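Local coordinates for ORF10 (Moritella marina, PDB 6RIW), which forms the ketosynthase-chain length factor didomain of a polyunsaturated fatty acid synthase, and probably takes part in condensing acyl chains carried on acyl carrier protein, at residues Pro45-Ala50 with Leu597-Glu602; Asp326-His331 with Pro357-Val362; Lys464-Leu469 with Leu675-Phe680; Ile535-Phe540 with Leu906-Lys911. All coordinates share one frame; numbering follows the deposited sequence.

Interaction 1 of 4, residues Pro45-Ala50 with Leu597-Glu602; sequences PAKYTA and LTTQIE
K47 and T599 have the nearest CA atoms of the two segments, 7.3 Å apart, where the 3-10 turn of P45-Y48 faces the first turn of helix 597-608. Y48 reaches across with the far end of its ring. Its OH hydrogen-bonds T599 OG1 at 2.6 Å, a short bond in which either hydroxyl may be the donor. Two ring carbons also touch the helix: Y48 CE1 is 3.5 Å from T599 CG2, and Y48 CE2 is 3.7 Å from T598 CB. A phenylalanine in place of Y48 would probably leave T599 OG1 without this short bond, and the turn without a hydroxyl link to the helix. K47 runs over the methyl of T599, with CB 3.7 Å from CG2. A bend at chi2 (-85°) sends CD toward E602. The extended E602 chain crosses K47 at about a right angle and gives a salt bridge, NZ to OE1 3.1 Å; the bond to OE2 is weak. The contact joins the ketosynthase half to the chain-length-factor half at the surface. Behind it, helix 597-608 rests on helices 614-628 and 129-148 through L597 and I601. T598 OG1 turns to K625, and the backbone of Y48 hydrogen-bonds that of F58 ahead of strand 62-64.

Interaction 2 of 4, residues Asp326-His331 with Pro357-Val362; sequences DYIECH and PLLGSV
I328 and P357 lie side by side and point the same way, with I328 CD1 3.6 Å from P357 CG. On the same face, L359 CD2 touches I328 CB and, at 4.1 Å, C330 SG. On the other face, L358 CB lies in the plane of the Y327 ring, at its edge, 3.8 Å from Y327 CD1. The far end of the ring reaches G360, where the lack of a side chain lets Y327 OH come within 3.3 Å of CA. Strands 327-329 and 358-360 are parallel, 17° apart, and bond through their backbones. C330 N meets G360 O at 2.8 Å, nearly straight. The polar edge is the buried carboxylate of E329. Its chain bends at chi2 (68°), which turns CD toward the second strand. OE2 takes V362 N on its syn lone pair at 2.8 Å, with an N-H...O angle of 173°. OE1 accepts from Y327 OH and forms a salt bridge with K380, which probably balances the charge. The strands belong to a beta-alpha-beta unit of the thiolase-like fold, whose helix 336-350 packs on I328, C330 and L359. Strand 432-439 pairs along the other edge of 327-329, and helix 374-387 lies against V362.

Interaction 3 of 4, residues Lys464-Leu469 with Leu675-Phe680; sequences KPREPL and LAENLF
R466 and E677 meet through a few torsions: R466 CG sits between the backbone N and the carbonyl carbon (chi1 71°), a bend at chi3 (-64°) sets R466 NE, and E677 CG is anti to its own N. R466 NE meets E677 OE2 in a salt bridge of 2.8 Å. The N-H...O angle is 175°. The oxygen lies at the edge of the guanidinium, near its plane, whereas NE comes from above the carboxylate plane. Two waters link R466 NH2 to the same OE2, and one of them also donates to E467 O. OE2 thus accepts one N-H and two water hydrogens. The other oxygen, OE1, is paired with K214 of the ketosynthase half. A leucine in place of R466 would probably leave OE2 without a charged mate on this side and the two waters without their NH2 partner.

This connecting segment leads into strand 469-478, the first strand of the second ketosynthase-like domain, and runs past helix 668-682, which packs on helix 198-211 of the first. L469 holds the apolar part. Its CD2 approaches the edge of the F680 ring, 3.5 Å from CE2, and F680 in turn touches V688 and P752. K464, bent near its end, hydrogen-bonds F680 O through NZ at 2.9 Å, nearly along the C=O axis. NZ also bonds S683 O, just past the helix end.

Interaction 4 of 4, residues Ile535-Phe540 with Leu906-Lys911; sequences IDFLRF and LVKTIK
F537 and I910 form the tight side of this contact. I910 CD1 lies in the plane of the F537 ring, at its edge, 3.5 Å from CE1. The same methyl reaches I535 CG2 at 3.8 Å. One face of the ring is covered by K908 CB, a CH-pi contact with 4.0 Å to the ring centroid, shifted toward the rim. The F537 and K908 side chains cross at about a right angle, and the end of K908 leads away. Helix 552-567 lies beneath, with L555 touching both I535 and I910.

The frame is a two-stranded antiparallel sheet of strands 532-536 and 907-911. I535 and K908 are a hydrogen-bonded pair, linked by both N-H...O bonds. D536 and V907 are the non-hydrogen-bonded pair next to it. Beyond them, F537 N bonds L906 O at 2.8 Å. D536 is also the N-cap of the short, weakly bonded helix at F537-F540. Its CG is anti to the backbone N (chi1 169°). D536 OD1 accepts from L538 N at 2.9 Å and from L906 N at 3.1 Å. The two donors arrive from opposite faces of the carboxylate plane.

The side chains of the outer side are looser. L906, the first ordered residue after a gap in the model, is exposed like L538. Their side chains cross at about a right angle, L538 CG to L906 CB 3.9 Å. Of the exposed V907 side chain, CG2 comes nearest to that of D536, 4.2 Å from its CB.

Overall arrangement
The four contacts are separate sites, with nearest atoms about 19 Å or more apart. Interactions 1 and 3 lie on opposite sides of the chain's centre, about 52 Å between centres. Interaction 1 spans the two ketosynthase-type halves, and interaction 2 is nested in the loop it closes. Interaction 2 is complete before interactions 3 and 4 open in the second half. The centres of interactions 3 and 4 are about 35 Å apart. The magnesium ion bound at M1 and K286 lies nearest to interactions 2 and 3. The side chain of K464 is about 7 Å from that of M1, and that of D326 about 12 Å from that of K286. Interactions 1 and 4 are surface contacts away from this site.

Interaction 1 of 4, residues Pro45-Ala50 with Leu597-Glu602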
loop_
_atom_site.group_PDB
_atom_site.type_symbol
_atom_site.label_atom_id
_atom_site.label_comp_id
_atom_site.label_asym_id
_atom_site.label_seq_id
_atom_site.Cartn_x
_atom_site.Cartn_y
_atom_site.Cartn_z
ATOM N N PRO A 45 12.864 24.060 -3.351
ATOM C CA PRO A 45 11.782 24.039 -2.346
ATOM C C PRO A 45 11.258 25.420 -1.979
ATOM O O PRO A 45 10.073 25.556 -1.645
ATOM C CB PRO A 45 12.438 23.349 -1.138
ATOM C CG PRO A 45 13.565 22.542 -1.737
ATOM C CD PRO A 45 14.078 23.370 -2.871
ATOM N N ALA A 46 12.102 26.453 -2.043
ATOM C CA ALA A 46 11.651 27.798 -1.682
ATOM C C ALA A 46 10.514 28.281 -2.576
ATOM O O ALA A 46 9.661 29.049 -2.124
ATOM C CB ALA A 46 12.825 28.783 -1.742
ATOM N N LYS A 47 10.484 27.847 -3.845
ATOM C CA LYS A 47 9.392 28.223 -4.749
ATOM C C LYS A 47 8.048 27.638 -4.327
ATOM O O LYS A 47 7.009 28.070 -4.840
ATOM C CB LYS A 47 9.702 27.768 -6.179
ATOM C CG LYS A 47 10.863 28.501 -6.823
ATOM C CD LYS A 47 10.392 29.805 -7.452
ATOM C CE LYS A 47 11.566 30.636 -7.971
ATOM N NZ LYS A 47 11.102 31.985 -8.409
ATOM N N TYR A 48 8.049 26.633 -3.456
ATOM C CA TYR A 48 6.823 25.969 -3.031
ATOM C C TYR A 48 6.543 26.186 -1.554
ATOM O O TYR A 48 5.629 25.552 -1.009
ATOM C CB TYR A 48 6.898 24.467 -3.358
ATOM C CG TYR A 48 6.815 24.231 -4.847
ATOM C CD1 TYR A 48 7.957 24.265 -5.637
ATOM C CD2 TYR A 48 5.581 24.042 -5.476
ATOM C CE1 TYR A 48 7.880 24.081 -7.012
ATOM C CE2 TYR A 48 5.490 23.874 -6.866
ATOM C CZ TYR A 48 6.651 23.890 -7.621
ATOM O OH TYR A 48 6.606 23.699 -8.994
ATOM N N THR A 49 7.312 27.056 -0.894
ATOM C CA THR A 49 7.192 27.302 0.540
ATOM C C THR A 49 6.447 28.613 0.771
ATOM O O THR A 49 6.776 29.640 0.165
ATOM C CB THR A 49 8.577 27.360 1.205
ATOM O OG1 THR A 49 9.299 26.136 0.963
ATOM C CG2 THR A 49 8.451 27.565 2.716
ATOM N N ALA A 50 5.440 28.576 1.640
ATOM C CA ALA A 50 4.744 29.792 2.047
ATOM C C ALA A 50 4.230 29.628 3.471
ATOM O O ALA A 50 4.847 28.924 4.276
ATOM C CB ALA A 50 3.604 30.101 1.080
ATOM N N LEU A 597 3.028 22.978 -11.932
ATOM C CA LEU A 597 2.915 24.011 -12.951
ATOM C C LEU A 597 3.345 25.384 -12.426
ATOM O O LEU A 597 3.627 26.263 -13.237
ATOM C CB LEU A 597 1.488 24.065 -13.507
ATOM C CG LEU A 597 1.115 22.829 -14.339
ATOM C CD1 LEU A 597 -0.389 22.850 -14.688
ATOM C CD2 LEU A 597 1.929 22.799 -15.598
ATOM N N THR A 598 3.389 25.576 -11.100
ATOM C CA THR A 598 3.971 26.781 -10.490
ATOM C C THR A 598 5.320 27.152 -11.107
ATOM O O THR A 598 5.524 28.276 -11.584
ATOM C CB THR A 598 4.147 26.568 -8.980
ATOM O OG1 THR A 598 2.860 26.520 -8.355
ATOM C CG2 THR A 598 4.960 27.712 -8.358
ATOM N N THR A 599 6.268 26.229 -11.079
ATOM C CA THR A 599 7.574 26.556 -11.629
ATOM C C THR A 599 7.657 26.244 -13.104
ATOM O O THR A 599 8.439 26.883 -13.818
ATOM C CB THR A 599 8.686 25.814 -10.873
ATOM O OG1 THR A 599 8.360 24.420 -10.769
ATOM C CG2 THR A 599 8.851 26.399 -9.472
ATOM N N GLN A 600 6.854 25.295 -13.599
ATOM C CA GLN A 600 6.870 25.033 -15.037
ATOM C C GLN A 600 6.424 26.255 -15.832
ATOM O O GLN A 600 7.043 26.596 -16.849
ATOM C CB GLN A 600 5.986 23.842 -15.381
ATOM C CG GLN A 600 6.594 22.540 -14.955
ATOM C CD GLN A 600 5.616 21.426 -15.133
ATOM O OE1 GLN A 600 4.898 21.080 -14.188
ATOM N NE2 GLN A 600 5.542 20.878 -16.358
ATOM N N ILE A 601 5.357 26.929 -15.389
ATOM C CA ILE A 601 4.867 28.090 -16.138
ATOM C C ILE A 601 5.803 29.278 -15.935
ATOM O O ILE A 601 6.103 30.015 -16.879
ATOM C CB ILE A 601 3.426 28.448 -15.721
ATOM C CG1 ILE A 601 2.457 27.296 -16.020
ATOM C CG2 ILE A 601 2.977 29.719 -16.431
ATOM C CD1 ILE A 601 2.120 27.147 -17.459
ATOM N N GLU A 602 6.286 29.477 -14.711
ATOM C CA GLU A 602 7.247 30.560 -14.488
ATOM C C GLU A 602 8.468 30.398 -15.388
ATOM O O GLU A 602 8.887 31.350 -16.065
ATOM C CB GLU A 602 7.660 30.625 -13.017
ATOM C CG GLU A 602 8.647 31.754 -12.730
ATOM C CD GLU A 602 9.072 31.831 -11.268
ATOM O OE1 GLU A 602 9.347 30.777 -10.642
ATOM O OE2 GLU A 602 9.147 32.964 -10.745
#

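Interaction 2 of 4, residues Asp326-His331 with Pro357-Val362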
loop_
_atom_site.group_PDB
_atom_site.type_symbol
_atom_site.label_atom_id
_atom_site.label_comp_id
_atom_site.label_asym_id
_atom_site.label_seq_id
_atom_site.Cartn_x
_atom_site.Cartn_y
_atom_site.Cartn_z
ATOM N N ASP A 326 9.130 -2.619 31.668
ATOM C CA ASP A 326 10.062 -1.617 32.180
ATOM C C ASP A 326 10.115 -0.353 31.340
ATOM O O ASP A 326 10.390 0.729 31.878
ATOM C CB ASP A 326 11.479 -2.199 32.257
ATOM C CG ASP A 326 11.534 -3.479 33.061
ATOM O OD1 ASP A 326 11.024 -3.478 34.198
ATOM O OD2 ASP A 326 12.067 -4.483 32.551
ATOM N N TYR A 327 9.888 -0.467 30.033
ATOM C CA TYR A 327 10.106 0.636 29.113
ATOM C C TYR A 327 9.139 0.455 27.955
ATOM O O TYR A 327 8.901 -0.676 27.531
ATOM C CB TYR A 327 11.551 0.668 28.584
ATOM C CG TYR A 327 11.754 1.692 27.489
ATOM C CD1 TYR A 327 11.863 3.043 27.790
ATOM C CD2 TYR A 327 11.819 1.312 26.149
ATOM C CE1 TYR A 327 12.032 3.988 26.797
ATOM C CE2 TYR A 327 11.998 2.251 25.152
ATOM C CZ TYR A 327 12.105 3.587 25.476
ATOM O OH TYR A 327 12.271 4.534 24.479
ATOM N N ILE A 328 8.590 1.556 27.450
ATOM C CA ILE A 328 7.736 1.517 26.264
ATOM C C ILE A 328 8.260 2.527 25.252
ATOM O O ILE A 328 8.399 3.718 25.564
ATOM C CB ILE A 328 6.271 1.822 26.589
ATOM C CG1 ILE A 328 5.706 0.765 27.533
ATOM C CG2 ILE A 328 5.445 1.899 25.304
ATOM C CD1 ILE A 328 4.413 1.177 28.133
ATOM N N GLU A 329 8.532 2.059 24.041
ATOM C CA GLU A 329 8.856 2.963 22.949
ATOM C C GLU A 329 7.528 3.414 22.361
ATOM O O GLU A 329 6.773 2.602 21.805
ATOM C CB GLU A 329 9.760 2.273 21.928
ATOM C CG GLU A 329 9.962 3.059 20.618
ATOM C CD GLU A 329 10.768 4.354 20.777
ATOM O OE1 GLU A 329 11.505 4.531 21.787
ATOM O OE2 GLU A 329 10.660 5.198 19.861
ATOM N N CYS A 330 7.206 4.688 22.553
ATOM C CA CYS A 330 5.871 5.190 22.264
ATOM C C CYS A 330 5.735 5.634 20.822
ATOM O O CYS A 330 6.721 5.871 20.114
ATOM C CB CYS A 330 5.523 6.367 23.173
ATOM S SG CYS A 330 5.473 5.875 24.902
ATOM N N HIS A 331 4.478 5.779 20.406
ATOM C CA HIS A 331 4.191 6.304 19.077
ATOM C C HIS A 331 4.508 7.797 18.987
ATOM O O HIS A 331 4.940 8.272 17.926
ATOM C CB HIS A 331 2.729 6.025 18.743
ATOM C CG HIS A 331 2.249 6.727 17.514
ATOM N ND1 HIS A 331 2.660 6.365 16.249
ATOM C CD2 HIS A 331 1.402 7.772 17.355
ATOM C CE1 HIS A 331 2.085 7.157 15.361
ATOM N NE2 HIS A 331 1.318 8.020 16.005
ATOM N N PRO A 357 6.153 2.377 33.661
ATOM C CA PRO A 357 7.348 2.129 32.856
ATOM C C PRO A 357 7.947 3.433 32.353
ATOM O O PRO A 357 7.268 4.453 32.208
ATOM C CB PRO A 357 6.835 1.256 31.695
ATOM C CG PRO A 357 5.380 1.529 31.618
ATOM C CD PRO A 357 4.935 1.817 33.047
ATOM N N LEU A 358 9.250 3.382 32.088
ATOM C CA LEU A 358 9.911 4.471 31.384
ATOM C C LEU A 358 9.337 4.584 29.978
ATOM O O LEU A 358 8.843 3.604 29.419
ATOM C CB LEU A 358 11.420 4.231 31.323
ATOM C CG LEU A 358 12.096 4.203 32.698
ATOM C CD1 LEU A 358 13.606 4.144 32.576
ATOM C CD2 LEU A 358 11.645 5.416 33.521
ATOM N N LEU A 359 9.392 5.794 29.413
ATOM C CA LEU A 359 8.782 6.085 28.119
ATOM C C LEU A 359 9.758 6.851 27.240
ATOM O O LEU A 359 10.576 7.633 27.732
ATOM C CB LEU A 359 7.505 6.910 28.269
ATOM C CG LEU A 359 6.443 6.528 29.293
ATOM C CD1 LEU A 359 5.436 7.676 29.399
ATOM C CD2 LEU A 359 5.745 5.234 28.895
ATOM N N GLY A 360 9.656 6.646 25.922
ATOM C CA GLY A 360 10.591 7.314 25.032
ATOM C C GLY A 360 10.069 7.314 23.611
ATOM O O GLY A 360 9.129 6.585 23.281
ATOM N N SER A 361 10.698 8.146 22.769
ATOM C CA SER A 361 10.329 8.239 21.353
ATOM C C SER A 361 11.523 8.601 20.482
ATOM O O SER A 361 12.055 9.713 20.577
ATOM C CB SER A 361 9.227 9.267 21.133
ATOM O OG SER A 361 8.830 9.231 19.769
ATOM N N VAL A 362 11.906 7.677 19.599
ATOM C CA VAL A 362 12.944 7.926 18.606
ATOM C C VAL A 362 12.471 8.852 17.490
ATOM O O VAL A 362 13.278 9.278 16.653
ATOM C CB VAL A 362 13.418 6.568 18.038
ATOM C CG1 VAL A 362 12.372 5.999 17.073
ATOM C CG2 VAL A 362 14.779 6.687 17.352
#

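Interaction 3 of 4, residues Lys464-Leu469 with Leu675-Phe680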
loop_
_atom_site.group_PDB
_atom_site.type_symbol
_atom_site.label_atom_id
_atom_site.label_comp_id
_atom_site.label_asym_id
_atom_site.label_seq_id
_atom_site.Cartn_x
_atom_site.Cartn_y
_atom_site.Cartn_z
ATOM N N LYS A 464 -4.408 -22.545 15.700
ATOM C CA LYS A 464 -5.501 -23.441 15.369
ATOM C C LYS A 464 -5.243 -24.081 14.011
ATOM O O LYS A 464 -4.616 -23.465 13.131
ATOM C CB LYS A 464 -6.832 -22.690 15.327
ATOM C CG LYS A 464 -7.137 -21.911 16.572
ATOM C CD LYS A 464 -8.620 -21.674 16.701
ATOM C CE LYS A 464 -9.043 -20.405 16.013
ATOM N NZ LYS A 464 -8.224 -19.256 16.492
ATOM N N PRO A 465 -5.702 -25.316 13.813
ATOM C CA PRO A 465 -5.567 -25.946 12.496
ATOM C C PRO A 465 -6.337 -25.149 11.457
ATOM O O PRO A 465 -7.350 -24.518 11.762
ATOM C CB PRO A 465 -6.181 -27.340 12.693
ATOM C CG PRO A 465 -6.260 -27.546 14.182
ATOM C CD PRO A 465 -6.413 -26.178 14.781
ATOM N N ARG A 466 -5.830 -25.162 10.226
ATOM C CA ARG A 466 -6.496 -24.451 9.136
ATOM C C ARG A 466 -7.788 -25.174 8.747
ATOM O O ARG A 466 -7.941 -26.376 8.968
ATOM C CB ARG A 466 -5.568 -24.361 7.918
ATOM C CG ARG A 466 -5.402 -25.745 7.262
ATOM C CD ARG A 466 -4.951 -25.665 5.833
ATOM N NE ARG A 466 -5.912 -25.026 4.932
ATOM C CZ ARG A 466 -6.928 -25.639 4.321
ATOM N NH1 ARG A 466 -7.179 -26.932 4.524
ATOM N NH2 ARG A 466 -7.700 -24.947 3.494
ATOM N N GLU A 467 -8.732 -24.426 8.188
ATOM C CA GLU A 467 -9.974 -24.977 7.666
ATOM C C GLU A 467 -10.309 -24.266 6.367
ATOM O O GLU A 467 -9.889 -23.123 6.156
ATOM C CB GLU A 467 -11.173 -24.813 8.617
ATOM C CG GLU A 467 -10.887 -24.715 10.095
ATOM C CD GLU A 467 -12.139 -24.328 10.879
ATOM O OE1 GLU A 467 -12.003 -23.795 12.008
ATOM O OE2 GLU A 467 -13.248 -24.535 10.337
ATOM N N PRO A 468 -11.090 -24.901 5.487
ATOM C CA PRO A 468 -11.626 -24.166 4.335
ATOM C C PRO A 468 -12.356 -22.910 4.785
ATOM O O PRO A 468 -12.882 -22.823 5.899
ATOM C CB PRO A 468 -12.592 -25.166 3.681
ATOM C CG PRO A 468 -12.051 -26.506 4.069
ATOM C CD PRO A 468 -11.474 -26.324 5.456
ATOM N N LEU A 469 -12.366 -21.923 3.904
ATOM C CA LEU A 469 -13.069 -20.674 4.152
ATOM C C LEU A 469 -14.416 -20.735 3.464
ATOM O O LEU A 469 -14.490 -21.112 2.296
ATOM C CB LEU A 469 -12.266 -19.494 3.606
ATOM C CG LEU A 469 -10.956 -19.166 4.312
ATOM C CD1 LEU A 469 -10.157 -18.223 3.426
ATOM C CD2 LEU A 469 -11.259 -18.514 5.648
ATOM N N LEU A 675 -3.821 -14.728 3.798
ATOM C CA LEU A 675 -3.753 -13.997 5.069
ATOM C C LEU A 675 -5.003 -14.219 5.920
ATOM O O LEU A 675 -4.906 -14.432 7.142
ATOM C CB LEU A 675 -3.548 -12.502 4.788
ATOM C CG LEU A 675 -3.494 -11.547 5.991
ATOM C CD1 LEU A 675 -2.470 -12.046 7.011
ATOM C CD2 LEU A 675 -3.131 -10.129 5.488
ATOM N N ALA A 676 -6.189 -14.166 5.305
ATOM C CA ALA A 676 -7.415 -14.386 6.075
ATOM C C ALA A 676 -7.394 -15.760 6.754
ATOM O O ALA A 676 -7.719 -15.886 7.945
ATOM C CB ALA A 676 -8.638 -14.238 5.174
ATOM N N GLU A 677 -6.995 -16.799 6.015
ATOM C CA GLU A 677 -6.817 -18.117 6.636
ATOM C C GLU A 677 -5.895 -18.021 7.851
ATOM O O GLU A 677 -6.190 -18.544 8.935
ATOM C CB GLU A 677 -6.251 -19.109 5.614
ATOM C CG GLU A 677 -6.018 -20.498 6.190
ATOM C CD GLU A 677 -5.115 -21.383 5.339
ATOM O OE1 GLU A 677 -3.867 -21.262 5.457
ATOM O OE2 GLU A 677 -5.653 -22.226 4.578
ATOM N N ASN A 678 -4.781 -17.318 7.695
ATOM C CA ASN A 678 -3.826 -17.250 8.787
ATOM C C ASN A 678 -4.399 -16.479 9.969
ATOM O O ASN A 678 -4.129 -16.822 11.130
ATOM C CB ASN A 678 -2.533 -16.614 8.301
ATOM C CG ASN A 678 -1.341 -17.262 8.893
ATOM O OD1 ASN A 678 -0.877 -18.305 8.412
ATOM N ND2 ASN A 678 -0.825 -16.663 9.958
ATOM N N LEU A 679 -5.204 -15.442 9.697
ATOM C CA LEU A 679 -5.797 -14.675 10.791
ATOM C C LEU A 679 -6.729 -15.542 11.639
ATOM O O LEU A 679 -6.772 -15.416 12.870
ATOM C CB LEU A 679 -6.542 -13.456 10.238
ATOM C CG LEU A 679 -5.657 -12.301 9.732
ATOM C CD1 LEU A 679 -6.532 -11.183 9.168
ATOM C CD2 LEU A 679 -4.749 -11.739 10.827
ATOM N N PHE A 680 -7.486 -16.430 11.001
ATOM C CA PHE A 680 -8.356 -17.312 11.767
ATOM C C PHE A 680 -7.547 -18.321 12.575
ATOM O O PHE A 680 -7.969 -18.721 13.666
ATOM C CB PHE A 680 -9.338 -18.018 10.837
ATOM C CG PHE A 680 -10.396 -17.107 10.262
ATOM C CD1 PHE A 680 -11.172 -16.314 11.080
ATOM C CD2 PHE A 680 -10.619 -17.075 8.889
ATOM C CE1 PHE A 680 -12.166 -15.485 10.549
ATOM C CE2 PHE A 680 -11.599 -16.250 8.341
ATOM C CZ PHE A 680 -12.377 -15.452 9.175
HETATM O O HOH W 1 -6.225 -22.437 1.960
HETATM O O HOH W 2 -8.325 -21.885 4.226
HETATM O O HOH W 3 -8.200 -21.307 8.856
#

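Interaction 4 of 4, residues Ile535-Phe540 with Leu906-Lys911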
loop_
_atom_site.group_PDB
_atom_site.type_symbol
_atom_site.label_atom_id
_atom_site.label_comp_id
_atom_site.label_asym_id
_atom_site.label_seq_id
_atom_site.Cartn_x
_atom_site.Cartn_y
_atom_site.Cartn_z
ATOM N N ILE A 535 -23.829 6.875 -4.738
ATOM C CA ILE A 535 -23.481 6.522 -3.367
ATOM C C ILE A 535 -24.287 7.388 -2.404
ATOM O O ILE A 535 -24.555 8.562 -2.681
ATOM C CB ILE A 535 -21.959 6.660 -3.136
ATOM C CG1 ILE A 535 -21.533 6.005 -1.820
ATOM C CG2 ILE A 535 -21.519 8.110 -3.204
ATOM C CD1 ILE A 535 -20.104 5.432 -1.864
ATOM N N ASP A 536 -24.679 6.801 -1.275
ATOM C CA ASP A 536 -25.446 7.503 -0.240
ATOM C C ASP A 536 -24.478 8.269 0.653
ATOM O O ASP A 536 -23.835 7.686 1.527
ATOM C CB ASP A 536 -26.278 6.517 0.576
ATOM C CG ASP A 536 -26.882 7.148 1.838
ATOM O OD1 ASP A 536 -26.999 8.388 1.907
ATOM O OD2 ASP A 536 -27.253 6.393 2.758
ATOM N N PHE A 537 -24.403 9.594 0.453
ATOM C CA PHE A 537 -23.484 10.425 1.233
ATOM C C PHE A 537 -23.799 10.383 2.720
ATOM O O PHE A 537 -22.903 10.587 3.548
ATOM C CB PHE A 537 -23.526 11.874 0.745
ATOM C CG PHE A 537 -22.598 12.167 -0.403
ATOM C CD1 PHE A 537 -22.351 11.216 -1.379
ATOM C CD2 PHE A 537 -21.988 13.409 -0.517
ATOM C CE1 PHE A 537 -21.505 11.494 -2.440
ATOM C CE2 PHE A 537 -21.139 13.696 -1.576
ATOM C CZ PHE A 537 -20.895 12.737 -2.538
ATOM N N LEU A 538 -25.060 10.122 3.078
ATOM C CA LEU A 538 -25.445 10.066 4.487
ATOM C C LEU A 538 -24.777 8.895 5.198
ATOM O O LEU A 538 -24.165 9.067 6.257
ATOM C CB LEU A 538 -26.966 9.955 4.617
ATOM C CG LEU A 538 -27.796 11.236 4.471
ATOM C CD1 LEU A 538 -29.097 11.111 5.245
ATOM C CD2 LEU A 538 -26.993 12.452 4.924
ATOM N N ARG A 539 -24.896 7.694 4.635
ATOM C CA ARG A 539 -24.355 6.512 5.296
ATOM C C ARG A 539 -22.835 6.535 5.357
ATOM O O ARG A 539 -22.249 6.051 6.332
ATOM C CB ARG A 539 -24.834 5.257 4.581
ATOM C CG ARG A 539 -24.093 3.999 4.995
ATOM C CD ARG A 539 -25.025 2.822 5.045
ATOM N NE ARG A 539 -24.358 1.610 5.493
ATOM C CZ ARG A 539 -24.363 1.182 6.749
ATOM N NH1 ARG A 539 -25.000 1.882 7.691
ATOM N NH2 ARG A 539 -23.737 0.056 7.064
ATOM N N PHE A 540 -22.179 7.102 4.351
ATOM C CA PHE A 540 -20.731 7.034 4.244
ATOM C C PHE A 540 -20.022 8.319 4.675
ATOM O O PHE A 540 -18.794 8.396 4.563
ATOM C CB PHE A 540 -20.348 6.655 2.806
ATOM C CG PHE A 540 -20.752 5.254 2.441
ATOM C CD1 PHE A 540 -20.116 4.173 3.027
ATOM C CD2 PHE A 540 -21.793 5.019 1.566
ATOM C CE1 PHE A 540 -20.488 2.871 2.725
ATOM C CE2 PHE A 540 -22.172 3.725 1.255
ATOM C CZ PHE A 540 -21.509 2.643 1.843
ATOM N N LEU A 906 -29.017 10.676 1.217
ATOM C CA LEU A 906 -28.606 11.667 0.224
ATOM C C LEU A 906 -27.733 11.005 -0.838
ATOM O O LEU A 906 -26.507 10.983 -0.725
ATOM C CB LEU A 906 -27.860 12.833 0.892
ATOM C CG LEU A 906 -27.127 13.850 0.009
ATOM C CD1 LEU A 906 -28.105 14.771 -0.706
ATOM C CD2 LEU A 906 -26.095 14.658 0.816
ATOM N N VAL A 907 -28.369 10.454 -1.866
ATOM C CA VAL A 907 -27.657 9.726 -2.911
ATOM C C VAL A 907 -27.162 10.706 -3.965
ATOM O O VAL A 907 -27.936 11.518 -4.484
ATOM C CB VAL A 907 -28.552 8.653 -3.536
ATOM C CG1 VAL A 907 -27.833 8.005 -4.711
ATOM C CG2 VAL A 907 -28.927 7.620 -2.483
ATOM N N LYS A 908 -25.870 10.626 -4.286
ATOM C CA LYS A 908 -25.243 11.517 -5.244
ATOM C C LYS A 908 -24.453 10.710 -6.267
ATOM O O LYS A 908 -23.908 9.645 -5.958
ATOM C CB LYS A 908 -24.326 12.519 -4.545
ATOM C CG LYS A 908 -25.057 13.491 -3.619
ATOM C CD LYS A 908 -24.800 14.942 -4.023
ATOM C CE LYS A 908 -25.928 15.859 -3.576
ATOM N NZ LYS A 908 -26.296 16.844 -4.631
ATOM N N THR A 909 -24.393 11.237 -7.489
ATOM C CA THR A 909 -23.658 10.618 -8.588
ATOM C C THR A 909 -22.264 11.226 -8.667
ATOM O O THR A 909 -22.115 12.448 -8.648
ATOM C CB THR A 909 -24.395 10.813 -9.912
ATOM O OG1 THR A 909 -25.625 10.087 -9.877
ATOM C CG2 THR A 909 -23.549 10.310 -11.082
ATOM N N ILE A 910 -21.243 10.377 -8.719
ATOM C CA ILE A 910 -19.863 10.826 -8.840
ATOM C C ILE A 910 -19.282 10.195 -10.095
ATOM O O ILE A 910 -19.330 8.967 -10.253
ATOM C CB ILE A 910 -19.038 10.461 -7.602
ATOM C CG1 ILE A 910 -19.586 11.223 -6.393
ATOM C CG2 ILE A 910 -17.567 10.784 -7.825
ATOM C CD1 ILE A 910 -19.352 10.530 -5.086
ATOM N N LYS A 911 -18.773 11.032 -10.998
ATOM C CA LYS A 911 -18.192 10.564 -12.246
ATOM C C LYS A 911 -16.708 10.294 -12.056
ATOM O O LYS A 911 -16.017 11.031 -11.349
ATOM C CB LYS A 911 -18.398 11.588 -13.367
ATOM C CG LYS A 911 -19.824 11.599 -13.913
ATOM C CD LYS A 911 -20.019 12.660 -14.983
ATOM C CE LYS A 911 -21.415 12.577 -15.601
ATOM N NZ LYS A 911 -21.607 11.304 -16.364
#